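Side-chain contacts in DNA repair protein rad60 (Schizosaccharomyces pombe, PDB 3GOE), which is required for repair, by recombination between sister chromatids, of DNA double-strand breaks arising during replication or from radiation, and is represented here by its C-terminal SUMO-like domain: residues Thr31-Asp34 and Leu35-Tyr39; Arg52-Glu56 and Gly57-Asp61; Asn63-Val66 and Gln67-Glu70. All blocks are in the same frame, centred on the assembly; numbering follows the deposited sequence.

Contact 1 (Thr31-Asp34 and Leu35-Tyr39)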
ATOM      1  N   THR A  31      -2.271  -1.409   8.102  1.00  7.49           N
ATOM      2  CA  THR A  31      -1.126  -2.229   7.788  1.00  7.51           C
ATOM      3  C   THR A  31      -0.915  -2.354   6.281  1.00  6.96           C
ATOM      4  O   THR A  31      -1.763  -2.037   5.467  1.00  7.40           O
ATOM      5  CB  THR A  31      -1.256  -3.641   8.421  1.00  7.72           C
ATOM      6  OG1 THR A  31      -2.390  -4.230   7.897  1.00  8.31           O
ATOM      7  CG2 THR A  31      -1.273  -3.571   9.910  1.00  8.80           C
ATOM      8  N   VAL A  32       0.267  -2.836   5.920  1.00  7.39           N
ATOM      9  CA  VAL A  32       0.552  -3.190   4.546  1.00  7.32           C
ATOM     10  C   VAL A  32      -0.454  -4.225   4.051  1.00  7.10           C
ATOM     11  O   VAL A  32      -0.942  -4.121   2.926  1.00  7.57           O
ATOM     12  CB  VAL A  32       2.025  -3.665   4.435  1.00  8.26           C
ATOM     13  CG1 VAL A  32       2.293  -4.356   3.130  1.00  9.03           C
ATOM     14  CG2 VAL A  32       2.927  -2.458   4.694  1.00  9.90           C
ATOM     15  N   LYS A  33      -0.807  -5.202   4.887  1.00  7.36           N
ATOM     16  CA  LYS A  33      -1.828  -6.173   4.484  1.00  7.36           C
ATOM     17  C   LYS A  33      -3.153  -5.473   4.214  1.00  6.95           C
ATOM     18  O   LYS A  33      -3.842  -5.798   3.238  1.00  7.52           O
ATOM     19  CB  LYS A  33      -1.990  -7.256   5.566  1.00  8.55           C
ATOM     20  CG  LYS A  33      -2.911  -8.373   5.108  1.00 11.42           C
ATOM     21  CD  LYS A  33      -3.048  -9.421   6.154  1.00 18.12           C
ATOM     22  CE  LYS A  33      -2.037 -10.500   6.175  1.00 35.31           C
ATOM     23  NZ  LYS A  33      -2.747 -11.570   6.997  1.00 47.69           N
ATOM     24  N   ASP A  34      -3.552  -4.529   5.038  1.00  7.20           N
ATOM     25  CA  ASP A  34      -4.760  -3.762   4.847  1.00  7.17           C
ATOM     26  C   ASP A  34      -4.702  -3.051   3.482  1.00  6.93           C
ATOM     27  O   ASP A  34      -5.685  -2.998   2.742  1.00  7.45           O
ATOM     28  CB  ASP A  34      -4.941  -2.729   5.937  1.00  7.78           C
ATOM     29  CG  ASP A  34      -5.308  -3.208   7.307  1.00  9.06           C
ATOM     30  OD1 ASP A  34      -6.000  -4.253   7.420  1.00 11.01           O
ATOM     31  OD2 ASP A  34      -4.974  -2.499   8.278  1.00 11.11           O
ATOM     32  N   LEU A  35      -3.553  -2.423   3.171  1.00  7.09           N
ATOM     33  CA  LEU A  35      -3.366  -1.751   1.894  1.00  6.73           C
ATOM     34  C   LEU A  35      -3.587  -2.723   0.736  1.00  6.97           C
ATOM     35  O   LEU A  35      -4.249  -2.384  -0.250  1.00  7.46           O
ATOM     36  CB  LEU A  35      -1.968  -1.125   1.869  1.00  7.44           C
ATOM     37  CG  LEU A  35      -1.502  -0.518   0.543  1.00  8.47           C
ATOM     38  CD1 LEU A  35      -2.477   0.520  -0.012  1.00  9.70           C
ATOM     39  CD2 LEU A  35      -0.101   0.053   0.728  1.00 10.57           C
ATOM     40  N   ILE A  36      -3.032  -3.940   0.859  1.00  7.04           N
ATOM     41  CA  ILE A  36      -3.258  -4.940  -0.167  1.00  6.95           C
ATOM     42  C   ILE A  36      -4.696  -5.326  -0.290  1.00  6.91           C
ATOM     43  O   ILE A  36      -5.262  -5.440  -1.391  1.00  7.32           O
ATOM     44  CB  ILE A  36      -2.336  -6.184   0.055  1.00  7.40           C
ATOM     45  CG1 ILE A  36      -0.871  -5.805   0.013  1.00  8.01           C
ATOM     46  CG2 ILE A  36      -2.650  -7.239  -0.977  1.00  9.01           C
ATOM     47  CD1 ILE A  36       0.055  -6.912   0.510  1.00  9.55           C
ATOM     48  N   LYS A  37      -5.383  -5.559   0.843  1.00  6.79           N
ATOM     49  CA  LYS A  37      -6.791  -5.898   0.829  1.00  7.14           C
ATOM     50  C   LYS A  37      -7.611  -4.805   0.130  1.00  6.83           C
ATOM     51  O   LYS A  37      -8.550  -5.104  -0.610  1.00  7.91           O
ATOM     52  CB  LYS A  37      -7.346  -6.129   2.231  1.00  8.34           C
ATOM     53  CG  LYS A  37      -6.877  -7.402   2.881  1.00  9.71           C
ATOM     54  CD  LYS A  37      -7.457  -7.538   4.298  1.00 14.14           C
ATOM     55  CE  LYS A  37      -7.171  -8.863   4.935  1.00 18.50           C
ATOM     56  NZ  LYS A  37      -7.778  -8.884   6.278  1.00 35.63           N
ATOM     57  N   ARG A  38      -7.310  -3.554   0.421  1.00  6.88           N
ATOM     58  CA  ARG A  38      -8.030  -2.425  -0.179  1.00  7.27           C
ATOM     59  C   ARG A  38      -7.733  -2.338  -1.674  1.00  6.96           C
ATOM     60  O   ARG A  38      -8.643  -2.117  -2.474  1.00  7.86           O
ATOM     61  CB  ARG A  38      -7.669  -1.145   0.573  1.00  8.05           C
ATOM     62  CG  ARG A  38      -8.354   0.084  -0.007  1.00  9.43           C
ATOM     63  CD  ARG A  38      -9.858   0.081   0.054  1.00 10.81           C
ATOM     64  NE  ARG A  38     -10.428  -0.012   1.387  1.00 10.86           N
ATOM     65  CZ  ARG A  38     -10.585   1.010   2.224  1.00 11.36           C
ATOM     66  NH1 ARG A  38     -10.182   2.216   1.923  1.00 13.77           N
ATOM     67  NH2 ARG A  38     -11.156   0.824   3.437  1.00 11.97           N
ATOM     68  N   TYR A  39      -6.478  -2.497  -2.069  1.00  6.95           N
ATOM     69  CA  TYR A  39      -6.148  -2.575  -3.481  1.00  7.10           C
ATOM     70  C   TYR A  39      -7.016  -3.633  -4.180  1.00  7.07           C
ATOM     71  O   TYR A  39      -7.598  -3.402  -5.237  1.00  7.88           O
ATOM     72  CB  TYR A  39      -4.642  -2.879  -3.658  1.00  7.74           C
ATOM     73  CG  TYR A  39      -4.313  -3.179  -5.096  1.00  8.24           C
ATOM     74  CD1 TYR A  39      -4.159  -2.159  -6.034  1.00 10.42           C
ATOM     75  CD2 TYR A  39      -4.152  -4.484  -5.520  1.00  9.23           C
ATOM     76  CE1 TYR A  39      -3.862  -2.454  -7.362  1.00 11.37           C
ATOM     77  CE2 TYR A  39      -3.890  -4.747  -6.850  1.00 10.85           C
ATOM     78  CZ  TYR A  39      -3.738  -3.747  -7.769  1.00 11.13           C
ATOM     79  OH  TYR A  39      -3.502  -4.065  -9.090  1.00 14.72           O
TER

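Contact 2 (Arg52-Glu56 and Gly57-Asp61)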
ATOM      1  N   ARG A  52       2.336  -9.607  -2.542  1.00  9.66           N
ATOM      2  CA  ARG A  52       3.308  -8.818  -1.849  1.00 10.71           C
ATOM      3  C   ARG A  52       3.421  -7.430  -2.477  1.00  9.61           C
ATOM      4  O   ARG A  52       3.142  -7.244  -3.652  1.00 11.02           O
ATOM      5  CB  ARG A  52       4.699  -9.472  -1.842  1.00 17.57           C
ATOM      6  CG  ARG A  52       4.827 -10.792  -1.150  1.00 24.62           C
ATOM      7  CD  ARG A  52       6.235 -11.366  -1.168  1.00 30.98           C
ATOM      8  NE  ARG A  52       6.708 -11.407  -2.543  1.00 46.67           N
ATOM      9  CZ  ARG A  52       7.027 -12.457  -3.276  1.00 58.42           C
ATOM     10  NH1 ARG A  52       7.433 -12.232  -4.524  1.00 62.35           N
ATOM     11  NH2 ARG A  52       6.979 -13.717  -2.838  1.00 60.24           N
ATOM     12  N   LEU A  53       3.856  -6.480  -1.662  1.00  9.63           N
ATOM     13  CA  LEU A  53       4.234  -5.156  -2.125  1.00  9.46           C
ATOM     14  C   LEU A  53       5.725  -4.951  -2.018  1.00  9.55           C
ATOM     15  O   LEU A  53       6.299  -5.296  -1.001  1.00 11.50           O
ATOM     16  CB  LEU A  53       3.556  -4.036  -1.354  1.00 10.31           C
ATOM     17  CG  LEU A  53       2.058  -4.003  -1.353  1.00 11.16           C
ATOM     18  CD1 LEU A  53       1.535  -2.794  -0.593  1.00 13.46           C
ATOM     19  CD2 LEU A  53       1.445  -4.060  -2.747  1.00 12.00           C
ATOM     20  N   GLU A  54       6.325  -4.460  -3.082  1.00 10.87           N
ATOM     21  CA  GLU A  54       7.763  -4.132  -3.124  1.00 12.03           C
ATOM     22  C   GLU A  54       7.943  -2.623  -3.198  1.00 11.68           C
ATOM     23  O   GLU A  54       7.279  -1.972  -4.004  1.00 13.84           O
ATOM     24  CB  GLU A  54       8.438  -4.825  -4.306  1.00 16.15           C
ATOM     25  CG  GLU A  54       9.924  -4.643  -4.610  1.00 32.44           C
ATOM     26  CD  GLU A  54      10.277  -5.754  -5.597  1.00 45.31           C
ATOM     27  OE1 GLU A  54      10.161  -6.962  -5.278  1.00 65.21           O
ATOM     28  OE2 GLU A  54      10.684  -5.364  -6.719  1.00 56.93           O
ATOM     29  N   PHE A  55       8.831  -2.139  -2.368  1.00 12.62           N
ATOM     30  CA  PHE A  55       9.133  -0.710  -2.291  1.00 12.57           C
ATOM     31  C   PHE A  55      10.619  -0.559  -2.428  1.00 16.05           C
ATOM     32  O   PHE A  55      11.346  -1.101  -1.607  1.00 19.57           O
ATOM     33  CB  PHE A  55       8.629  -0.128  -0.994  1.00 13.15           C
ATOM     34  CG  PHE A  55       8.938   1.336  -0.789  1.00 13.59           C
ATOM     35  CD1 PHE A  55       8.629   2.295  -1.737  1.00 15.11           C
ATOM     36  CD2 PHE A  55       9.602   1.746   0.318  1.00 19.18           C
ATOM     37  CE1 PHE A  55       8.921   3.655  -1.611  1.00 18.30           C
ATOM     38  CE2 PHE A  55       9.849   3.060   0.568  1.00 23.24           C
ATOM     39  CZ  PHE A  55       9.558   4.028  -0.387  1.00 23.21           C
ATOM     40  N   GLU A  56      11.066   0.121  -3.489  1.00 20.57           N
ATOM     41  CA  GLU A  56      12.490   0.296  -3.728  1.00 26.61           C
ATOM     42  C   GLU A  56      13.215  -1.018  -3.687  1.00 28.82           C
ATOM     43  O   GLU A  56      14.328  -1.193  -3.179  1.00 42.61           O
ATOM     44  CB  GLU A  56      13.020   1.313  -2.686  1.00 33.50           C
ATOM     45  CG  GLU A  56      12.331   2.648  -2.978  1.00 40.56           C
ATOM     46  CD  GLU A  56      12.514   3.703  -1.907  1.00 55.28           C
ATOM     47  OE1 GLU A  56      12.335   3.477  -0.681  1.00 80.99           O
ATOM     48  OE2 GLU A  56      12.835   4.818  -2.399  1.00 55.24           O
ATOM     49  N   GLY A  57      12.621  -2.056  -4.274  1.00 28.92           N
ATOM     50  CA  GLY A  57      13.496  -3.238  -4.334  1.00 33.11           C
ATOM     51  C   GLY A  57      13.374  -4.077  -3.085  1.00 30.79           C
ATOM     52  O   GLY A  57      14.060  -5.090  -2.974  1.00 35.88           O
ATOM     53  N   GLU A  58      12.532  -3.740  -2.118  1.00 24.34           N
ATOM     54  CA  GLU A  58      12.417  -4.453  -0.874  1.00 25.95           C
ATOM     55  C   GLU A  58      11.005  -4.901  -0.539  1.00 18.91           C
ATOM     56  O   GLU A  58      10.101  -4.111  -0.798  1.00 16.59           O
ATOM     57  CB  GLU A  58      12.955  -3.527   0.255  1.00 33.38           C
ATOM     58  CG  GLU A  58      13.854  -2.406  -0.261  1.00 39.45           C
ATOM     59  CD  GLU A  58      14.689  -1.641   0.743  1.00 46.49           C
ATOM     60  OE1 GLU A  58      14.197  -1.347   1.867  1.00 48.92           O
ATOM     61  OE2 GLU A  58      15.858  -1.324   0.402  1.00 58.33           O
ATOM     62  N   TRP A  59      10.767  -6.103  -0.011  1.00 17.72           N
ATOM     63  CA  TRP A  59       9.433  -6.539   0.332  1.00 14.40           C
ATOM     64  C   TRP A  59       8.946  -5.830   1.567  1.00 12.80           C
ATOM     65  O   TRP A  59       9.639  -5.840   2.606  1.00 15.24           O
ATOM     66  CB  TRP A  59       9.373  -8.096   0.625  1.00 21.47           C
ATOM     67  CG  TRP A  59       9.694  -8.890  -0.578  1.00 29.59           C
ATOM     68  CD1 TRP A  59      10.683  -9.850  -0.553  1.00 35.12           C
ATOM     69  CD2 TRP A  59       9.120  -8.844  -1.880  1.00 29.18           C
ATOM     70  NE1 TRP A  59      10.745 -10.398  -1.791  1.00 36.53           N
ATOM     71  CE2 TRP A  59       9.802  -9.807  -2.610  1.00 34.15           C
ATOM     72  CE3 TRP A  59       8.117  -8.124  -2.524  1.00 23.25           C
ATOM     73  CZ2 TRP A  59       9.502 -10.048  -3.946  1.00 34.95           C
ATOM     74  CZ3 TRP A  59       7.801  -8.341  -3.836  1.00 27.62           C
ATOM     75  CH2 TRP A  59       8.519  -9.313  -4.525  1.00 33.62           C
ATOM     76  N   LEU A  60       7.749  -5.247   1.525  1.00 10.51           N
ATOM     77  CA  LEU A  60       7.154  -4.647   2.703  1.00  9.52           C
ATOM     78  C   LEU A  60       6.553  -5.741   3.569  1.00  9.78           C
ATOM     79  O   LEU A  60       5.898  -6.665   3.101  1.00 11.62           O
ATOM     80  CB  LEU A  60       6.096  -3.647   2.276  1.00  9.62           C
ATOM     81  CG  LEU A  60       6.593  -2.412   1.557  1.00 11.25           C
ATOM     82  CD1 LEU A  60       5.429  -1.546   1.091  1.00 14.33           C
ATOM     83  CD2 LEU A  60       7.487  -1.569   2.411  1.00 15.87           C
ATOM     84  N   ASP A  61       6.745  -5.616   4.905  1.00  9.60           N
ATOM     85  CA  ASP A  61       6.187  -6.555   5.848  1.00  9.75           C
ATOM     86  C   ASP A  61       4.691  -6.351   5.953  1.00  8.66           C
ATOM     87  O   ASP A  61       4.248  -5.264   6.335  1.00  8.99           O
ATOM     88  CB  ASP A  61       6.833  -6.351   7.195  1.00 11.02           C
ATOM     89  CG  ASP A  61       6.416  -7.298   8.303  1.00 12.55           C
ATOM     90  OD1 ASP A  61       5.358  -7.913   8.205  1.00 13.56           O
ATOM     91  OD2 ASP A  61       7.170  -7.376   9.295  1.00 17.25           O
TER
HETATM   92  O   HOH W   1       3.894  -7.123   1.158  1.00 12.31           O

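Contact 3 (Asn63-Val66 and Gln67-Glu70)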
ATOM      1  N   ASN A  63       2.619  -7.078   8.096  1.00  8.43           N
ATOM      2  CA  ASN A  63       2.114  -6.793   9.424  1.00  8.13           C
ATOM      3  C   ASN A  63       2.524  -5.427   9.958  1.00  8.93           C
ATOM      4  O   ASN A  63       2.069  -5.053  11.064  1.00 10.46           O
ATOM      5  CB  ASN A  63       2.510  -7.917  10.396  1.00  9.35           C
ATOM      6  CG  ASN A  63       1.897  -9.224   9.986  1.00 10.07           C
ATOM      7  OD1 ASN A  63       0.832  -9.296   9.440  1.00 11.67           O
ATOM      8  ND2 ASN A  63       2.573 -10.287  10.268  1.00 20.52           N
ATOM      9  N   ASP A  64       3.318  -4.703   9.208  1.00  8.72           N
ATOM     10  CA  ASP A  64       3.711  -3.329   9.625  1.00  9.62           C
ATOM     11  C   ASP A  64       2.621  -2.368   9.246  1.00  8.91           C
ATOM     12  O   ASP A  64       2.031  -2.407   8.174  1.00  9.16           O
ATOM     13  CB  ASP A  64       4.999  -2.913   8.934  1.00 10.17           C
ATOM     14  CG  ASP A  64       6.223  -3.459   9.599  1.00 13.84           C
ATOM     15  OD1 ASP A  64       6.137  -3.997  10.748  1.00 17.85           O
ATOM     16  OD2 ASP A  64       7.301  -3.274   8.951  1.00 17.95           O
ATOM     17  N   GLN A  65       2.360  -1.400  10.138  1.00 10.16           N
ATOM     18  CA  GLN A  65       1.581  -0.217   9.766  1.00  9.66           C
ATOM     19  C   GLN A  65       2.326   0.551   8.703  1.00  9.23           C
ATOM     20  O   GLN A  65       3.561   0.673   8.742  1.00 10.61           O
ATOM     21  CB  GLN A  65       1.321   0.675  10.962  1.00 10.74           C
ATOM     22  CG  GLN A  65       0.452   0.046  11.969  1.00 13.26           C
ATOM     23  CD  GLN A  65       0.291   0.972  13.173  1.00 16.93           C
ATOM     24  OE1 GLN A  65      -0.571   1.774  13.159  1.00 30.15           O
ATOM     25  NE2 GLN A  65       1.187   0.763  14.113  1.00 27.05           N
ATOM     26  N   VAL A  66       1.595   1.174   7.788  1.00  8.97           N
ATOM     27  CA  VAL A  66       2.198   2.021   6.766  1.00  9.38           C
ATOM     28  C   VAL A  66       3.056   3.076   7.428  1.00  9.97           C
ATOM     29  O   VAL A  66       4.187   3.344   6.965  1.00 11.86           O
ATOM     30  CB  VAL A  66       1.086   2.605   5.877  1.00  9.79           C
ATOM     31  CG1 VAL A  66       1.605   3.734   5.024  1.00 12.52           C
ATOM     32  CG2 VAL A  66       0.487   1.498   5.019  1.00 11.57           C
ATOM     33  N   GLN A  67       2.615   3.699   8.525  1.00 10.43           N
ATOM     34  CA  GLN A  67       3.435   4.690   9.188  1.00 13.01           C
ATOM     35  C   GLN A  67       4.786   4.175   9.671  1.00 14.51           C
ATOM     36  O   GLN A  67       5.693   5.013   9.863  1.00 19.03           O
ATOM     37  CB  GLN A  67       2.648   5.295  10.342  1.00 15.53           C
ATOM     38  CG  GLN A  67       2.215   4.487  11.527  1.00 19.12           C
ATOM     39  CD  GLN A  67       1.294   5.261  12.459  1.00 27.86           C
ATOM     40  OE1 GLN A  67       1.352   6.494  12.549  1.00 37.47           O
ATOM     41  NE2 GLN A  67       0.428   4.574  13.150  1.00 40.25           N
ATOM     42  N   SER A  68       4.931   2.887   9.901  1.00 13.62           N
ATOM     43  CA  SER A  68       6.142   2.292  10.446  1.00 15.11           C
ATOM     44  C   SER A  68       7.140   2.007   9.331  1.00 15.39           C
ATOM     45  O   SER A  68       8.300   1.766   9.633  1.00 24.46           O
ATOM     46  CB  SER A  68       5.833   0.977  11.143  1.00 19.65           C
ATOM     47  OG  SER A  68       4.922   1.163  12.249  1.00 20.49           O
ATOM     48  N   THR A  69       6.705   1.978   8.105  1.00 15.29           N
ATOM     49  CA  THR A  69       7.544   1.814   6.951  1.00 15.16           C
ATOM     50  C   THR A  69       8.145   3.161   6.569  1.00 15.77           C
ATOM     51  O   THR A  69       7.820   4.178   7.165  1.00 17.38           O
ATOM     52  CB  THR A  69       6.784   1.256   5.756  1.00 14.41           C
ATOM     53  OG1 THR A  69       5.974   2.269   5.188  1.00 13.33           O
ATOM     54  CG2 THR A  69       5.896   0.054   6.114  1.00 15.43           C
ATOM     55  N   GLU A  70       8.965   3.149   5.519  1.00 16.28           N
ATOM     56  CA  GLU A  70       9.484   4.421   5.011  0.50 18.22           C
ATOM     57  C   GLU A  70       8.623   5.084   3.945  1.00 17.73           C
ATOM     58  O   GLU A  70       8.999   6.101   3.327  1.00 19.10           O
ATOM     59  CB  GLU A  70      10.921   4.215   4.478  0.50 21.45           C
ATOM     60  CG  GLU A  70      11.818   3.782   5.663  0.50 26.73           C
ATOM     61  CD  GLU A  70      13.273   3.799   5.270  0.50 33.51           C
ATOM     62  OE1 GLU A  70      13.545   3.917   4.053  0.50 40.51           O
ATOM     63  OE2 GLU A  70      14.106   3.689   6.210  0.50 34.68           O
TER
HETATM   64  O   HOH W   2       8.777  -0.951   9.630  1.00 43.35           O
HETATM   65  O   HOH W   3       3.650  -1.300  12.741  1.00 18.63           O

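Contact 1 (Thr31-Asp34 and Leu35-Tyr39)
Ile36 lies one helical turn beyond Val32, and its side chain runs back along the backbone carbonyl of that residue. Its CB lies 3.5 Å from Lys33 O, the carbonyl three residues back. At the branch, CG1 lies anti to the carbonyl carbon and beside the backbone N (chi1 -60°), which carries it to 3.4 Å from Val32 O, the same oxygen that accepts the Ile36 amide. The chain then continues extended, and CD1 still borders Val32 O before facing Val32 CG1 at 4.3 Å, a methyl-to-methyl approach. Leu53 of strand 52-55 touches both residues, while Phe47 and Ile51 also meet Ile36, so this apolar side of the helix, with Val32, Leu35 and Ile36 all buried, faces the domain interior.

The backbone evidence for a regular alpha helix is four successive bonds, from the amides of Leu35, Ile36, Lys37 and Arg38 to the carbonyls four residues earlier; Ile36 N to Val32 O measures 2.9 Å and is representative. On the outward side, Lys37 passes its CG at 3.5 Å from Lys33 O and holds its NZ 5.1 Å from Asp34 OD1, too far for a salt bridge.

The first turn is closed by two reciprocal bonds. Asp34 N donates to Thr31 OG1 at 3.1 Å, and Thr31 N donates to Asp34 OD2 at 2.9 Å with an N-H...O angle of 161°, meeting the carboxylate on its anti side, 34° out of plane. A negative charge at this helix start would be expected to interact favourably with the helix dipole. The pattern is a capping box with Thr31 as N-cap, and it begins the helix that packs on the sheet in the ubiquitin-like beta-grasp fold.

Contact 2 (Arg52-Glu56 and Gly57-Asp61)
Glu58 O is gripped by two groups of the facing strand: Phe55 N donates to it at 2.8 Å in an almost straight bond (172° at the hydrogen), and Glu54 CA lies 3.3 Å from the same Glu58 O in a CA-H...O contact. Phe55 and Glu58 thus form an antiparallel hydrogen-bonded pair closing a type I' turn. Gly57 has a positive phi (88°), where a CB would collide with the carbonyl oxygen of Glu56.

The neighbouring pair, Glu54 and Trp59, is non-hydrogen-bonded and puts both side chains on one face. There the six-membered ring of Trp59 is sandwiched. Arg52 covers one side in a cation-pi contact, its CZ 3.8 Å from the ring centroid, with the guanidinium plane turned 53° from the ring and CD adding a CH-pi contact. Over the opposite side comes the carboxylate of Glu54: CG is anti to the backbone N and the chain runs on extended, taking OE1 to 3.0 Å from Trp59 CH2. Groups of opposite charge thus cover the two faces of the indole, which probably limits its rotation. Across the other face of the hairpin, Leu60 CD2 meets Phe55 CB at 3.9 Å, while a water bridges Leu53 N and Leu60 O.

This hairpin forms one margin of the sheet: Arg52 and Glu54 pair through their backbones with strand 76-80, and Leu53 and Leu60 reach Val32 of helix 32-43.

Contact 3 (Asn63-Val66 and Gln67-Glu70)
Val66, Gln67 and Gln65 bury the most surface in this turn, and the two glutamines run side by side in the same direction. Gln67 NE2 donates to Gln65 OE1 at 3.0 Å, with 152° at the hydrogen. The acceptor lies close to the Gln67 amide plane, yet the donor stands above the carbonyl plane of Gln65, the two amide planes being almost perpendicular (88°). Gln67 can reach its mate since CG is placed between the backbone N and the carbonyl carbon (chi1 64°), bringing that CG to 4.0 Å from Gln65 CB.

A water joins Gln65 N to Ser68 OG and makes a weak bond to Gln65 NE2. Replacing Gln65 by an alanine is likely to leave Gln67 NE2 without this acceptor and its amide freer to turn, and to cost the water a weak partner.

Val66 has a buried side chain that starts away from 67-70, and turns its carbonyl to them: Thr69 OG1 donates to Val66 O at 2.7 Å, in the carbonyl plane on a lone pair, whereas Thr69 N approaches the same Val66 O from above that plane at 3.1 Å. Ser68 N donates to Gln65 O at 2.8 Å, with the Thr69 N bond one of two i to i+3 bonds of the 3-10 turn.

Backbone bonds between Asp64 and Val32, Val66 and Phe30, and Gln67 and Val28 tie this loop, between strands 58-59 and 76-80, to the start of helix 32-43 and the connection before it.

How the contacts relate
The three contacts follow in series along one ubiquitin-like domain: the start of helix 32-43, then the hairpin of strands 52-55 and 58-59, then the 3-10 turn that precedes strand 76-80. Their centres are about 13 Å (1 and 2) and 11 Å (1 and 3, 2 and 3) apart. Contact 1 is the common neighbour: Leu35 CD2 lies 3.5 Å from Leu53 CD1 of contact 2, and Val32 N lies 2.9 Å from Asp64 O of contact 3, a probable hydrogen bond. Contacts 2 and 3 meet more sparsely, through Phe55 and Glu70. Helix start, sheet margin (58-59 is an outermost strand) and surface loop thus adjoin around Val32 in the SUMO-like domain.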